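Local coordinates for protein dermonecrotic toxin (Pasteurella multocida, PDB 2EBF) that acts as a mitogenic toxin that induces bone resorption and is linked to severe atrophic rhinitis in pigs; its C-terminal region holds a membrane-localization domain and a thiol protease-like catalytic triad, at residues S71-I82 against L94-Y105; M134-L142 against T553-L561. One frame throughout, in Å; residues are numbered along the deposited sequence.

Interaction 1: S71-I82 against L94-Y105; sequences SYKRILAKLQRI and LMHELMELIDLY. With GLC (alpha-D-glucopyranose), chain C.
Ser71 meets the Tyr105 ring at its edge, close to the ring plane, with CB 3.8 Å from Tyr105 CD1. With CG anti to the backbone N (chi1 -176°), the Tyr105 ring swings out beside Ser71 and presents that edge; its OH is hydrogen-bonded to Ser112, and its ring takes part in an edge-to-face pair with Phe118. At the other end of the contact the Arg81 guanidinium has Leu94 CD2 over one face, 3.7 Å from Arg81 NH1 and offset toward the rim, an apolar methyl resting on a flat cation.

Between these ends the helices run nearly antiparallel, their axes 9.4 Å apart at an angle of 163°, and two knobs interlock in opposite senses. Lys78 sits among Leu94, Glu97, Leu98 and Leu101. Bends at chi2 and chi3 fold its chain over the Leu94 carbonyl and bring NZ within 2.7 Å of Glu97 OE1, a salt bridge made on the anti side of the carboxylate and 35° out of its plane. Glu97 OE1 also accepts from a water that is only weakly held by Arg81 NH1. Leu98, the reciprocal knob, enters the hole of Ile75, Lys78, Leu79 and Ile82; one branch, CD1, packs 3.7 Å from Ile82 CD1, while CD2 turns to Ile75 CG2 at 4.0 Å. Ile82 CG1 comes as near as 3.6 Å to Leu94 CB, the two side chains passing alongside and pointing opposite ways.

This is a helical hairpin of the membrane-localization domain, built from helices 70-84 and 88-108. Helix 54-60 packs on Ile75 through Leu57, helix 115-129 reaches Ile75 and Met95, and helix 151-164 lies against His96.

Interaction 2: M134-L142 against T553-L561; sequences MEALKKQIL and TELENWQVL. With GLC (alpha-D-glucopyranose), chain B.
Lys139 crosses Glu556 at a slant, and CG anti to the backbone N (chi1 -167°) starts its chain off toward the acid. From CB the chain runs extended; Lys139 CG lies 4.1 Å from C6 of a bound glucose, and CD and CE each lie 3.5 Å from Glu556 OE1. A bend at chi4 then brings NZ to the same oxygen at 2.8 Å, a salt bridge on its syn lone pair, and NZ has a second partner in Gln143. One water donates to both Glu556 OE1 and Gln140 OE1, tying this acid to the next helix residue.

Farther back, Ala136 CB presses on the backbone of the type II turn Leu555-Trp558, 3.2 Å from Asn557 O; helix and turn meet here, Ala136 and Trp558 being the closest pair of CA atoms at 5.5 Å. Leu137 CD1 reaches Trp558 CH2 at 3.7 Å, the leucine running alongside the indole. The indole in turn carries Leu555 CD1 over one face.

The contact joins helix 135-143 to the loop between strands 537-539 and 567-568. Helix 171-180 flanks both Leu137 and Trp558, while helix 151-164 packs against Leu137 and Ile141.

Interaction 1 closes along the chain before interaction 2 opens, and their centres lie 25 Å apart. Helix 88-108 brings them together: Leu142, at the far end of 134-142, packs on His96 and Met99, with Leu142 CD2 4.1 Å from His96 CD2. A glycan pocket bridges the same junction, drawing Asp103 from interaction 1 and Lys138, Lys139 and Leu142 from interaction 2. Whereas interaction 1 is a local hairpin within the membrane-localization domain, interaction 2 spans 410 residues to a loop of the C2 domain. Helix 135-143 thus packs both on helix 88-108 of the membrane-localization domain and on a loop far along the chain, joining the two parts.

Interaction 1: S71-I82 against L94-Y105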
loop_
_atom_site.group_PDB
_atom_site.type_symbol
_atom_site.label_atom_id
_atom_site.label_comp_id
_atom_site.label_asym_id
_atom_site.label_seq_id
_atom_site.Cartn_x
_atom_site.Cartn_y
_atom_site.Cartn_z
ATOM N N SER A 71 -32.807 11.040 -1.647
ATOM C CA SER A 71 -32.009 10.097 -0.856
ATOM C C SER A 71 -32.425 8.659 -1.142
ATOM O O SER A 71 -31.581 7.799 -1.394
ATOM C CB SER A 71 -32.150 10.400 0.632
ATOM O OG SER A 71 -31.477 11.602 0.958
ATOM N N TYR A 72 -33.731 8.422 -1.116
ATOM C CA TYR A 72 -34.303 7.101 -1.367
ATOM C C TYR A 72 -34.043 6.643 -2.803
ATOM O O TYR A 72 -33.662 5.492 -3.032
ATOM C CB TYR A 72 -35.799 7.122 -1.037
ATOM C CG TYR A 72 -36.546 5.799 -1.159
ATOM C CD1 TYR A 72 -37.927 5.785 -1.358
ATOM C CD2 TYR A 72 -35.881 4.574 -1.083
ATOM C CE1 TYR A 72 -38.633 4.577 -1.463
ATOM C CE2 TYR A 72 -36.573 3.369 -1.184
ATOM C CZ TYR A 72 -37.942 3.374 -1.375
ATOM O OH TYR A 72 -38.614 2.180 -1.487
ATOM N N LYS A 73 -34.227 7.548 -3.764
ATOM C CA LYS A 73 -33.915 7.250 -5.160
ATOM C C LYS A 73 -32.473 6.770 -5.339
ATOM O O LYS A 73 -32.231 5.790 -6.032
ATOM C CB LYS A 73 -34.205 8.456 -6.058
ATOM C CG LYS A 73 -33.484 8.412 -7.403
ATOM C CD LYS A 73 -34.203 9.165 -8.521
ATOM C CE LYS A 73 -34.386 10.639 -8.210
ATOM N NZ LYS A 73 -35.730 10.896 -7.598
ATOM N N ARG A 74 -31.522 7.452 -4.702
ATOM C CA ARG A 74 -30.113 7.073 -4.805
ATOM C C ARG A 74 -29.811 5.743 -4.119
ATOM O O ARG A 74 -28.934 5.008 -4.552
ATOM C CB ARG A 74 -29.210 8.172 -4.256
ATOM C CG ARG A 74 -29.052 9.345 -5.218
ATOM C CD ARG A 74 -27.978 10.290 -4.741
ATOM N NE ARG A 74 -28.392 10.945 -3.506
ATOM C CZ ARG A 74 -28.615 12.248 -3.377
ATOM N NH1 ARG A 74 -28.442 13.073 -4.412
ATOM N NH2 ARG A 74 -29.000 12.725 -2.197
ATOM N N ILE A 75 -30.545 5.441 -3.058
ATOM C CA ILE A 75 -30.437 4.141 -2.391
ATOM C C ILE A 75 -30.902 3.004 -3.324
ATOM O O ILE A 75 -30.204 1.994 -3.481
ATOM C CB ILE A 75 -31.162 4.171 -1.014
ATOM C CG1 ILE A 75 -30.244 4.854 0.023
ATOM C CG2 ILE A 75 -31.581 2.773 -0.560
ATOM C CD1 ILE A 75 -30.947 5.335 1.287
ATOM N N LEU A 76 -32.055 3.201 -3.964
ATOM C CA LEU A 76 -32.602 2.245 -4.942
ATOM C C LEU A 76 -31.688 2.071 -6.143
ATOM O O LEU A 76 -31.493 0.948 -6.635
ATOM C CB LEU A 76 -33.980 2.715 -5.431
ATOM C CG LEU A 76 -35.159 2.525 -4.482
ATOM C CD1 LEU A 76 -36.363 3.314 -4.995
ATOM C CD2 LEU A 76 -35.508 1.040 -4.326
ATOM N N ALA A 77 -31.132 3.183 -6.617
ATOM C CA ALA A 77 -30.200 3.164 -7.748
ATOM C C ALA A 77 -28.954 2.354 -7.419
ATOM O O ALA A 77 -28.513 1.536 -8.227
ATOM C CB ALA A 77 -29.816 4.579 -8.152
ATOM N N LYS A 78 -28.386 2.593 -6.235
ATOM C CA LYS A 78 -27.194 1.869 -5.790
ATOM C C LYS A 78 -27.473 0.376 -5.569
ATOM O O LYS A 78 -26.639 -0.473 -5.892
ATOM C CB LYS A 78 -26.588 2.502 -4.531
ATOM C CG LYS A 78 -25.245 1.867 -4.143
ATOM C CD LYS A 78 -24.166 2.886 -3.844
ATOM C CE LYS A 78 -24.049 3.905 -4.950
ATOM N NZ LYS A 78 -22.722 4.558 -5.051
ATOM N N LEU A 79 -28.639 0.057 -5.023
ATOM C CA LEU A 79 -29.013 -1.345 -4.839
ATOM C C LEU A 79 -29.067 -2.047 -6.201
ATOM O O LEU A 79 -28.598 -3.177 -6.347
ATOM C CB LEU A 79 -30.370 -1.458 -4.151
ATOM C CG LEU A 79 -30.592 -2.519 -3.059
ATOM C CD1 LEU A 79 -32.049 -2.920 -2.986
ATOM C CD2 LEU A 79 -29.654 -3.731 -3.129
ATOM N N GLN A 80 -29.625 -1.368 -7.199
ATOM C CA GLN A 80 -29.692 -1.934 -8.538
ATOM C C GLN A 80 -28.304 -2.186 -9.120
ATOM O O GLN A 80 -28.064 -3.252 -9.681
ATOM C CB GLN A 80 -30.527 -1.069 -9.484
ATOM C CG GLN A 80 -30.773 -1.745 -10.833
ATOM C CD GLN A 80 -31.464 -3.101 -10.699
ATOM O OE1 GLN A 80 -30.842 -4.150 -10.890
ATOM N NE2 GLN A 80 -32.749 -3.083 -10.355
ATOM N N ARG A 81 -27.403 -1.214 -8.972
ATOM C CA ARG A 81 -26.019 -1.358 -9.437
ATOM C C ARG A 81 -25.325 -2.556 -8.795
ATOM O O ARG A 81 -24.555 -3.248 -9.457
ATOM C CB ARG A 81 -25.198 -0.086 -9.185
ATOM C CG ARG A 81 -25.474 1.058 -10.159
ATOM C CD ARG A 81 -24.371 2.136 -10.093
ATOM N NE ARG A 81 -23.092 1.655 -10.632
ATOM C CZ ARG A 81 -21.894 2.197 -10.393
ATOM N NH1 ARG A 81 -21.758 3.269 -9.610
ATOM N NH2 ARG A 81 -20.812 1.654 -10.939
ATOM N N ILE A 82 -25.589 -2.792 -7.507
ATOM C CA ILE A 82 -25.011 -3.933 -6.789
ATOM C C ILE A 82 -25.440 -5.244 -7.440
ATOM O O ILE A 82 -24.601 -6.102 -7.742
ATOM C CB ILE A 82 -25.398 -3.901 -5.288
ATOM C CG1 ILE A 82 -24.612 -2.793 -4.586
ATOM C CG2 ILE A 82 -25.137 -5.253 -4.592
ATOM C CD1 ILE A 82 -25.299 -2.249 -3.383
ATOM N N LEU A 94 -19.455 -1.172 -4.022
ATOM C CA LEU A 94 -20.810 -0.619 -4.071
ATOM C C LEU A 94 -21.639 -0.932 -2.825
ATOM O O LEU A 94 -22.414 -0.089 -2.352
ATOM C CB LEU A 94 -21.536 -1.135 -5.313
ATOM C CG LEU A 94 -21.010 -0.594 -6.645
ATOM C CD1 LEU A 94 -21.489 -1.473 -7.800
ATOM C CD2 LEU A 94 -21.410 0.873 -6.863
ATOM N N MET A 95 -21.495 -2.152 -2.320
ATOM C CA MET A 95 -22.166 -2.550 -1.074
ATOM C C MET A 95 -21.763 -1.685 0.106
ATOM O O MET A 95 -22.623 -1.217 0.851
ATOM C CB MET A 95 -21.920 -4.024 -0.788
ATOM C CG MET A 95 -22.712 -4.898 -1.734
ATOM S SD MET A 95 -22.125 -6.583 -1.849
ATOM C CE MET A 95 -22.797 -7.287 -0.337
ATOM N N HIS A 96 -20.466 -1.437 0.255
ATOM C CA HIS A 96 -19.997 -0.521 1.305
ATOM C C HIS A 96 -20.552 0.902 1.109
ATOM O O HIS A 96 -20.938 1.548 2.076
ATOM C CB HIS A 96 -18.466 -0.489 1.376
ATOM C CG HIS A 96 -17.848 -1.687 2.045
ATOM N ND1 HIS A 96 -17.118 -2.628 1.353
ATOM C CD2 HIS A 96 -17.810 -2.071 3.347
ATOM C CE1 HIS A 96 -16.665 -3.545 2.195
ATOM N NE2 HIS A 96 -17.078 -3.234 3.409
ATOM N N GLU A 97 -20.598 1.375 -0.140
ATOM C CA GLU A 97 -21.192 2.670 -0.469
ATOM C C GLU A 97 -22.663 2.742 -0.050
ATOM O O GLU A 97 -23.096 3.752 0.534
ATOM C CB GLU A 97 -21.035 2.981 -1.967
ATOM C CG GLU A 97 -19.581 3.251 -2.404
ATOM C CD GLU A 97 -19.415 3.394 -3.919
ATOM O OE1 GLU A 97 -20.411 3.312 -4.647
ATOM O OE2 GLU A 97 -18.275 3.587 -4.387
ATOM N N LEU A 98 -23.417 1.676 -0.316
ATOM C CA LEU A 98 -24.828 1.614 0.086
ATOM C C LEU A 98 -24.974 1.671 1.598
ATOM O O LEU A 98 -25.880 2.332 2.117
ATOM C CB LEU A 98 -25.496 0.333 -0.415
ATOM C CG LEU A 98 -26.964 0.414 -0.889
ATOM C CD1 LEU A 98 -27.663 -0.937 -0.894
ATOM C CD2 LEU A 98 -27.835 1.509 -0.239
ATOM N N MET A 99 -24.097 0.960 2.300
ATOM C CA MET A 99 -24.088 1.021 3.759
ATOM C C MET A 99 -23.957 2.478 4.215
ATOM O O MET A 99 -24.724 2.922 5.062
ATOM C CB MET A 99 -22.952 0.184 4.345
ATOM C CG MET A 99 -23.103 -1.334 4.222
ATOM S SD MET A 99 -21.645 -2.072 4.995
ATOM C CE MET A 99 -21.814 -3.759 4.461
ATOM N N GLU A 100 -23.005 3.222 3.638
ATOM C CA GLU A 100 -22.850 4.641 3.997
ATOM C C GLU A 100 -24.120 5.462 3.715
ATOM O O GLU A 100 -24.546 6.246 4.568
ATOM C CB GLU A 100 -21.611 5.306 3.373
ATOM C CG GLU A 100 -21.509 6.804 3.778
ATOM C CD GLU A 100 -20.272 7.531 3.264
ATOM O OE1 GLU A 100 -19.271 6.887 2.884
ATOM O OE2 GLU A 100 -20.306 8.782 3.254
ATOM N N LEU A 101 -24.729 5.271 2.539
ATOM C CA LEU A 101 -25.981 5.966 2.216
ATOM C C LEU A 101 -27.051 5.751 3.285
ATOM O O LEU A 101 -27.754 6.689 3.660
ATOM C CB LEU A 101 -26.524 5.533 0.846
ATOM C CG LEU A 101 -25.655 5.812 -0.383
ATOM C CD1 LEU A 101 -26.437 5.523 -1.647
ATOM C CD2 LEU A 101 -25.164 7.247 -0.375
ATOM N N ILE A 102 -27.155 4.528 3.753
ATOM C CA ILE A 102 -28.075 4.192 4.792
ATOM C C ILE A 102 -27.709 4.824 6.130
ATOM O O ILE A 102 -28.538 5.368 6.774
ATOM C CB ILE A 102 -28.263 2.689 4.902
ATOM C CG1 ILE A 102 -28.857 2.153 3.607
ATOM C CG2 ILE A 102 -29.091 2.337 6.039
ATOM C CD1 ILE A 102 -28.837 0.704 3.521
ATOM N N ASP A 103 -26.447 4.752 6.502
ATOM C CA ASP A 103 -25.920 5.482 7.665
ATOM C C ASP A 103 -26.334 6.958 7.660
ATOM O O ASP A 103 -26.839 7.475 8.658
ATOM C CB ASP A 103 -24.388 5.400 7.707
ATOM C CG ASP A 103 -23.867 4.025 8.072
ATOM O OD1 ASP A 103 -24.632 3.171 8.590
ATOM O OD2 ASP A 103 -22.663 3.797 7.828
ATOM N N LEU A 104 -26.110 7.623 6.526
ATOM C CA LEU A 104 -26.372 9.044 6.377
ATOM C C LEU A 104 -27.868 9.353 6.452
ATOM O O LEU A 104 -28.270 10.331 7.080
ATOM C CB LEU A 104 -25.805 9.557 5.052
ATOM C CG LEU A 104 -24.277 9.631 4.916
ATOM C CD1 LEU A 104 -23.890 9.956 3.480
ATOM C CD2 LEU A 104 -23.680 10.668 5.870
ATOM N N TYR A 105 -28.676 8.506 5.814
ATOM C CA TYR A 105 -30.129 8.643 5.840
ATOM C C TYR A 105 -30.665 8.499 7.257
ATOM O O TYR A 105 -31.494 9.304 7.692
ATOM C CB TYR A 105 -30.774 7.607 4.925
ATOM C CG TYR A 105 -32.279 7.734 4.812
ATOM C CD1 TYR A 105 -32.859 8.450 3.758
ATOM C CD2 TYR A 105 -33.123 7.136 5.754
ATOM C CE1 TYR A 105 -34.232 8.558 3.640
ATOM C CE2 TYR A 105 -34.499 7.238 5.645
ATOM C CZ TYR A 105 -35.045 7.951 4.587
ATOM O OH TYR A 105 -36.406 8.066 4.482
HETATM C C1 GLC C . -20.417 2.205 13.059
HETATM C C2 GLC C . -19.731 3.237 13.955
HETATM C C3 GLC C . -20.794 4.027 14.728
HETATM C C4 GLC C . -21.792 4.676 13.771
HETATM C C5 GLC C . -22.370 3.644 12.795
HETATM C C6 GLC C . -23.161 4.326 11.686
HETATM O O1 GLC C . -21.102 1.277 13.902
HETATM O O2 GLC C . -18.830 2.575 14.853
HETATM O O3 GLC C . -20.214 5.035 15.557
HETATM O O4 GLC C . -22.847 5.295 14.531
HETATM O O5 GLC C . -21.331 2.874 12.171
HETATM O O6 GLC C . -22.269 5.162 10.939
HETATM O O HOH W 1 -19.180 3.404 -7.386
#

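Interaction 2: M134-L142 against T553-L561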
loop_
_atom_site.group_PDB
_atom_site.type_symbol
_atom_site.label_atom_id
_atom_site.label_comp_id
_atom_site.label_asym_id
_atom_site.label_seq_id
_atom_site.Cartn_x
_atom_site.Cartn_y
_atom_site.Cartn_z
ATOM N N MET A 134 -15.395 -13.731 10.547
ATOM C CA MET A 134 -14.746 -12.432 10.342
ATOM C C MET A 134 -15.254 -11.332 11.289
ATOM O O MET A 134 -15.141 -10.144 10.975
ATOM C CB MET A 134 -14.926 -11.999 8.878
ATOM C CG MET A 134 -14.348 -12.981 7.850
ATOM S SD MET A 134 -14.877 -12.727 6.126
ATOM C CE MET A 134 -14.540 -11.022 5.961
ATOM N N GLU A 135 -15.785 -11.712 12.450
ATOM C CA GLU A 135 -16.335 -10.729 13.402
ATOM C C GLU A 135 -15.364 -9.616 13.804
ATOM O O GLU A 135 -15.737 -8.440 13.826
ATOM C CB GLU A 135 -16.895 -11.402 14.667
ATOM C CG GLU A 135 -18.335 -11.903 14.534
ATOM C CD GLU A 135 -19.334 -10.774 14.313
ATOM O OE1 GLU A 135 -19.471 -9.899 15.195
ATOM O OE2 GLU A 135 -19.985 -10.767 13.256
ATOM N N ALA A 136 -14.133 -9.979 14.142
ATOM C CA ALA A 136 -13.177 -8.994 14.640
ATOM C C ALA A 136 -12.771 -8.056 13.511
ATOM O O ALA A 136 -12.604 -6.859 13.723
ATOM C CB ALA A 136 -11.963 -9.680 15.251
ATOM N N LEU A 137 -12.620 -8.614 12.312
ATOM C CA LEU A 137 -12.319 -7.829 11.112
ATOM C C LEU A 137 -13.434 -6.849 10.782
ATOM O O LEU A 137 -13.184 -5.670 10.530
ATOM C CB LEU A 137 -12.097 -8.761 9.933
ATOM C CG LEU A 137 -11.773 -8.113 8.584
ATOM C CD1 LEU A 137 -10.352 -7.556 8.586
ATOM C CD2 LEU A 137 -11.922 -9.165 7.520
ATOM N N LYS A 138 -14.661 -7.356 10.760
ATOM C CA LYS A 138 -15.845 -6.539 10.515
ATOM C C LYS A 138 -15.888 -5.350 11.471
ATOM O O LYS A 138 -16.086 -4.226 11.038
ATOM C CB LYS A 138 -17.115 -7.384 10.680
ATOM C CG LYS A 138 -18.427 -6.615 10.499
ATOM C CD LYS A 138 -19.608 -7.535 10.813
ATOM C CE LYS A 138 -20.927 -6.782 10.775
ATOM N NZ LYS A 138 -22.080 -7.716 11.008
ATOM N N LYS A 139 -15.702 -5.602 12.768
ATOM C CA LYS A 139 -15.785 -4.526 13.746
ATOM C C LYS A 139 -14.752 -3.437 13.453
ATOM O O LYS A 139 -15.070 -2.250 13.517
ATOM C CB LYS A 139 -15.622 -5.049 15.181
ATOM C CG LYS A 139 -16.016 -4.015 16.252
ATOM C CD LYS A 139 -16.005 -4.607 17.654
ATOM C CE LYS A 139 -16.735 -3.704 18.655
ATOM N NZ LYS A 139 -15.920 -2.536 19.059
ATOM N N GLN A 140 -13.524 -3.842 13.130
ATOM C CA GLN A 140 -12.438 -2.884 12.969
ATOM C C GLN A 140 -12.708 -2.023 11.732
ATOM O O GLN A 140 -12.614 -0.786 11.775
ATOM C CB GLN A 140 -11.093 -3.609 12.851
ATOM C CG GLN A 140 -10.535 -4.115 14.197
ATOM C CD GLN A 140 -10.675 -3.067 15.291
ATOM O OE1 GLN A 140 -11.390 -3.264 16.275
ATOM N NE2 GLN A 140 -10.025 -1.937 15.103
ATOM N N ILE A 141 -13.090 -2.693 10.657
ATOM C CA ILE A 141 -13.292 -2.039 9.365
ATOM C C ILE A 141 -14.536 -1.142 9.334
ATOM O O ILE A 141 -14.465 0.008 8.882
ATOM C CB ILE A 141 -13.345 -3.062 8.229
ATOM C CG1 ILE A 141 -11.966 -3.715 8.031
ATOM C CG2 ILE A 141 -13.816 -2.378 6.930
ATOM C CD1 ILE A 141 -11.945 -4.776 6.920
ATOM N N LEU A 142 -15.665 -1.659 9.810
ATOM C CA LEU A 142 -16.904 -0.878 9.845
ATOM C C LEU A 142 -16.977 0.222 10.925
ATOM O O LEU A 142 -17.914 1.027 10.929
ATOM C CB LEU A 142 -18.130 -1.801 9.898
ATOM C CG LEU A 142 -18.354 -2.733 8.697
ATOM C CD1 LEU A 142 -19.677 -3.492 8.849
ATOM C CD2 LEU A 142 -18.327 -1.975 7.379
ATOM N N THR A 553 -0.500 -2.631 20.194
ATOM C CA THR A 553 -1.495 -3.346 20.975
ATOM C C THR A 553 -2.316 -4.110 19.944
ATOM O O THR A 553 -2.673 -3.560 18.900
ATOM C CB THR A 553 -2.445 -2.375 21.690
ATOM O OG1 THR A 553 -1.689 -1.421 22.437
ATOM C CG2 THR A 553 -3.379 -3.113 22.621
ATOM N N GLU A 554 -2.602 -5.375 20.229
ATOM C CA GLU A 554 -3.492 -6.150 19.386
ATOM C C GLU A 554 -4.792 -5.378 19.101
ATOM O O GLU A 554 -5.361 -4.742 19.994
ATOM C CB GLU A 554 -3.802 -7.486 20.065
ATOM C CG GLU A 554 -4.385 -8.512 19.138
ATOM C CD GLU A 554 -3.344 -9.376 18.454
ATOM O OE1 GLU A 554 -2.139 -9.036 18.452
ATOM O OE2 GLU A 554 -3.747 -10.419 17.914
ATOM N N LEU A 555 -5.247 -5.413 17.853
ATOM C CA LEU A 555 -6.577 -4.891 17.536
ATOM C C LEU A 555 -7.623 -5.726 18.272
ATOM O O LEU A 555 -7.415 -6.920 18.516
ATOM C CB LEU A 555 -6.830 -4.892 16.031
ATOM C CG LEU A 555 -5.971 -3.920 15.206
ATOM C CD1 LEU A 555 -6.216 -4.132 13.707
ATOM C CD2 LEU A 555 -6.216 -2.445 15.610
ATOM N N GLU A 556 -8.731 -5.095 18.645
ATOM C CA GLU A 556 -9.729 -5.750 19.473
ATOM C C GLU A 556 -10.115 -7.134 18.943
ATOM O O GLU A 556 -10.611 -7.266 17.827
ATOM C CB GLU A 556 -10.962 -4.860 19.622
ATOM C CG GLU A 556 -11.946 -5.363 20.661
ATOM C CD GLU A 556 -13.226 -4.567 20.671
ATOM O OE1 GLU A 556 -13.419 -3.698 19.778
ATOM O OE2 GLU A 556 -14.044 -4.814 21.573
ATOM N N ASN A 557 -9.859 -8.157 19.759
ATOM C CA ASN A 557 -10.271 -9.534 19.476
ATOM C C ASN A 557 -9.705 -10.132 18.180
ATOM O O ASN A 557 -10.271 -11.090 17.638
ATOM C CB ASN A 557 -11.811 -9.652 19.516
ATOM C CG ASN A 557 -12.390 -9.344 20.879
ATOM O OD1 ASN A 557 -11.796 -9.672 21.916
ATOM N ND2 ASN A 557 -13.573 -8.733 20.894
ATOM N N TRP A 558 -8.588 -9.569 17.702
ATOM C CA TRP A 558 -8.022 -9.885 16.381
ATOM C C TRP A 558 -7.745 -11.364 16.198
ATOM O O TRP A 558 -7.263 -12.021 17.117
ATOM C CB TRP A 558 -6.726 -9.088 16.121
ATOM C CG TRP A 558 -6.280 -9.142 14.690
ATOM C CD1 TRP A 558 -5.218 -9.831 14.180
ATOM C CD2 TRP A 558 -6.909 -8.492 13.576
ATOM N NE1 TRP A 558 -5.148 -9.651 12.812
ATOM C CE2 TRP A 558 -6.174 -8.834 12.422
ATOM C CE3 TRP A 558 -8.040 -7.672 13.443
ATOM C CZ2 TRP A 558 -6.518 -8.370 11.149
ATOM C CZ3 TRP A 558 -8.381 -7.205 12.171
ATOM C CH2 TRP A 558 -7.614 -7.553 11.047
ATOM N N GLN A 559 -8.085 -11.871 15.015
ATOM C CA GLN A 559 -7.771 -13.236 14.620
ATOM C C GLN A 559 -6.774 -13.163 13.489
ATOM O O GLN A 559 -6.953 -12.374 12.552
ATOM C CB GLN A 559 -9.018 -13.980 14.116
ATOM C CG GLN A 559 -10.132 -14.156 15.147
ATOM C CD GLN A 559 -9.631 -14.783 16.445
ATOM O OE1 GLN A 559 -9.028 -15.849 16.431
ATOM N NE2 GLN A 559 -9.901 -14.139 17.553
ATOM N N VAL A 560 -5.751 -14.012 13.551
ATOM C CA VAL A 560 -4.790 -14.119 12.461
ATOM C C VAL A 560 -5.538 -14.466 11.176
ATOM O O VAL A 560 -6.405 -15.344 11.178
ATOM C CB VAL A 560 -3.694 -15.167 12.751
ATOM C CG1 VAL A 560 -2.794 -15.321 11.550
ATOM C CG2 VAL A 560 -2.860 -14.745 13.951
ATOM N N LEU A 561 -5.211 -13.765 10.091
ATOM C CA LEU A 561 -5.866 -13.964 8.809
ATOM C C LEU A 561 -5.130 -14.945 7.879
ATOM O O LEU A 561 -5.763 -15.733 7.189
ATOM C CB LEU A 561 -6.046 -12.629 8.082
ATOM C CG LEU A 561 -6.852 -11.512 8.752
ATOM C CD1 LEU A 561 -6.872 -10.321 7.815
ATOM C CD2 LEU A 561 -8.273 -11.982 9.095
HETATM C C1 GLC B . -21.577 0.088 13.265
HETATM C C2 GLC B . -22.633 -0.553 14.167
HETATM C C3 GLC B . -22.004 -1.066 15.465
HETATM C C4 GLC B . -20.790 -1.965 15.191
HETATM C C5 GLC B . -19.815 -1.325 14.188
HETATM C C6 GLC B . -18.764 -2.321 13.711
HETATM O O2 GLC B . -23.620 0.433 14.484
HETATM O O3 GLC B . -22.986 -1.778 16.231
HETATM O O4 GLC B . -20.114 -2.253 16.424
HETATM O O5 GLC B . -20.502 -0.832 13.025
HETATM O O6 GLC B . -19.410 -3.370 12.970
HETATM O O HOH W 2 -12.587 -6.044 16.534
HETATM O O HOH W 3 -12.343 -1.645 18.426
#